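Local coordinates for protein probable CoA-transferase alpha subunit (Rhodococcus jostii, PDB 6COJ) that probably serves as the alpha subunit of a CoA-transferase-family enzyme and binds a spirocyclic acyl-CoA thioester, at residues E211-S216 and M241-V246. The protein carries 1 engineered substitution. Residues are numbered along the deposited sequence; the frame is centred on the assembly and turned at random.
Sequences EKRFVS and MVDGVV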
loop_
_atom_site.group_PDB
_atom_site.type_symbol
_atom_site.label_atom_id
_atom_site.label_comp_id
_atom_site.label_asym_id
_atom_site.label_seq_id
_atom_site.Cartn_x
_atom_site.Cartn_y
_atom_site.Cartn_z
ATOM N N GLU A 211 15.932 8.286 -7.991
ATOM C CA GLU A 211 16.943 7.740 -8.893
ATOM C C GLU A 211 18.142 7.183 -8.130
ATOM O O GLU A 211 18.584 6.059 -8.392
ATOM C CB GLU A 211 17.402 8.837 -9.845
ATOM C CG GLU A 211 18.429 8.409 -10.869
ATOM C CD GLU A 211 17.854 7.499 -11.936
ATOM O OE1 GLU A 211 18.644 6.785 -12.592
ATOM O OE2 GLU A 211 16.614 7.507 -12.112
ATOM N N LYS A 212 18.690 7.958 -7.192
ATOM C CA LYS A 212 19.838 7.550 -6.383
ATOM C C LYS A 212 19.395 7.420 -4.932
ATOM O O LYS A 212 18.791 8.343 -4.384
ATOM C CB LYS A 212 20.952 8.599 -6.448
ATOM C CG LYS A 212 21.491 8.905 -7.827
ATOM C CD LYS A 212 22.494 10.060 -7.737
ATOM C CE LYS A 212 22.761 10.707 -9.085
ATOM N NZ LYS A 212 23.295 9.732 -10.074
ATOM N N ARG A 213 19.689 6.281 -4.306
ATOM C CA ARG A 213 19.115 5.954 -3.009
ATOM C C ARG A 213 20.227 5.624 -2.025
ATOM O O ARG A 213 21.006 4.693 -2.253
ATOM C CB ARG A 213 18.167 4.763 -3.142
ATOM C CG ARG A 213 16.820 5.094 -3.782
ATOM C CD ARG A 213 16.880 5.191 -5.296
ATOM N NE ARG A 213 17.381 3.963 -5.914
ATOM C CZ ARG A 213 16.615 2.919 -6.217
ATOM N NH1 ARG A 213 15.318 2.953 -5.953
ATOM N NH2 ARG A 213 17.149 1.853 -6.789
ATOM N N PHE A 214 20.289 6.370 -0.926
ATOM C CA PHE A 214 21.298 6.151 0.102
ATOM C C PHE A 214 20.607 5.839 1.417
ATOM O O PHE A 214 19.744 6.603 1.864
ATOM C CB PHE A 214 22.220 7.365 0.204
ATOM C CG PHE A 214 22.916 7.646 -1.080
ATOM C CD1 PHE A 214 23.971 6.854 -1.488
ATOM C CD2 PHE A 214 22.422 8.612 -1.946
ATOM C CE1 PHE A 214 24.573 7.065 -2.701
ATOM C CE2 PHE A 214 23.027 8.835 -3.164
ATOM C CZ PHE A 214 24.103 8.056 -3.543
ATOM N N VAL A 215 20.958 4.699 2.013
ATOM C CA VAL A 215 20.422 4.285 3.307
ATOM C C VAL A 215 21.572 4.248 4.298
ATOM O O VAL A 215 22.588 3.583 4.057
ATOM C CB VAL A 215 19.686 2.933 3.253
ATOM C CG1 VAL A 215 20.580 1.813 2.750
ATOM C CG2 VAL A 215 19.122 2.589 4.625
ATOM N N SER A 216 21.442 4.998 5.383
ATOM C CA SER A 216 22.322 4.803 6.520
ATOM C C SER A 216 21.641 3.837 7.485
ATOM O O SER A 216 20.413 3.811 7.589
ATOM C CB SER A 216 22.687 6.142 7.180
ATOM O OG SER A 216 21.536 6.870 7.581
ATOM N N MET A 241 16.304 -1.268 -4.465
ATOM C CA MET A 241 15.834 -0.002 -3.924
ATOM C C MET A 241 16.937 0.851 -3.323
ATOM O O MET A 241 16.635 1.920 -2.775
ATOM C CB MET A 241 14.759 -0.267 -2.866
ATOM C CG MET A 241 13.564 -1.027 -3.419
ATOM S SD MET A 241 12.444 -1.686 -2.164
ATOM C CE MET A 241 11.682 -0.189 -1.542
ATOM N N VAL A 242 18.198 0.420 -3.407
ATOM C CA VAL A 242 19.302 1.057 -2.695
ATOM C C VAL A 242 20.524 1.103 -3.597
ATOM O O VAL A 242 20.867 0.115 -4.253
ATOM C CB VAL A 242 19.634 0.273 -1.409
ATOM C CG1 VAL A 242 20.890 0.847 -0.739
ATOM C CG2 VAL A 242 18.453 0.285 -0.461
ATOM N N ASP A 243 21.211 2.243 -3.598
ATOM C CA ASP A 243 22.467 2.357 -4.326
ATOM C C ASP A 243 23.693 2.461 -3.437
ATOM O O ASP A 243 24.763 2.009 -3.842
ATOM C CB ASP A 243 22.418 3.529 -5.308
ATOM C CG ASP A 243 21.250 3.410 -6.254
ATOM O OD1 ASP A 243 21.232 2.465 -7.073
ATOM O OD2 ASP A 243 20.322 4.226 -6.144
ATOM N N GLY A 244 23.562 3.018 -2.243
ATOM C CA GLY A 244 24.672 3.059 -1.309
ATOM C C GLY A 244 24.188 2.816 0.101
ATOM O O GLY A 244 23.086 3.226 0.482
ATOM N N VAL A 245 25.037 2.142 0.876
ATOM C CA VAL A 245 24.761 1.774 2.262
ATOM C C VAL A 245 25.828 2.404 3.146
ATOM O O VAL A 245 27.024 2.182 2.927
ATOM C CB VAL A 245 24.774 0.244 2.441
ATOM C CG1 VAL A 245 24.608 -0.130 3.919
ATOM C CG2 VAL A 245 23.703 -0.405 1.590
ATOM N N VAL A 246 25.402 3.164 4.154
ATOM C CA VAL A 246 26.316 3.823 5.086
ATOM C C VAL A 246 26.085 3.243 6.475
ATOM O O VAL A 246 24.952 3.233 6.967
ATOM C CB VAL A 246 26.101 5.346 5.105
ATOM C CG1 VAL A 246 27.086 6.005 6.075
ATOM C CG2 VAL A 246 26.240 5.936 3.699
HETATM O O HOH W 1 19.487 1.872 -8.672
#
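The guanidinium of Arg-213 lies with one face on the Met-241/Val-242 peptide: Met-241 C sits 3.5 Å above the guanidinium plane, over its centre, and Val-242 N is offset toward the rim. At the guanidinium edge, NE forms a salt bridge to Asp-243 OD2 (3.0 Å); the two planes are 41° apart, so NE reaches OD2 from above the carboxylate plane, while OD2 stays in the guanidinium plane. Bends at chi2 and chi3 bring NE to OD2. The same oxygen also accepts Arg-213 N, on its anti lone pair (2.8 Å). A water joins Arg-213 NH2 to Asp-243 OD1, while NH1 is hydrogen-bonded to Cys-207 O and NH2 to Met-240 O. An alanine in place of Arg-213 would probably leave the loop 241-243 less firmly held, since the salt bridge, the water link and the cover over the Met-241/Val-242 peptide go. The Phe-214 ring passes obliquely by Gly-244, CD1 3.9 Å from CA, where a CB would clash with it.

Arg-213 O accepts both Asp-243 N and Gly-244 N; beyond it the ladder is regular and parallel, Val-215 N to Gly-244 O (3.0 Å) and Val-246 N to Val-215 O (2.8 Å). Val-215 CG1 meets Val-242 CG1 (3.6 Å), the two side chains crossing at about a right angle.

This pairing adds strand 244-247, outermost within the chain, to the seven-stranded parallel sheet of a Rossmann-like alpha/beta domain, consistent with the CoA-transferase family. Helix 23-28 packs on Phe-214 and Val-246, Leu-237 on Val-215 and Val-242, and strand 177-184 flanks 213-217 on its other side, where His-183 ND1 is hydrogen-bonded to Ser-216 OG.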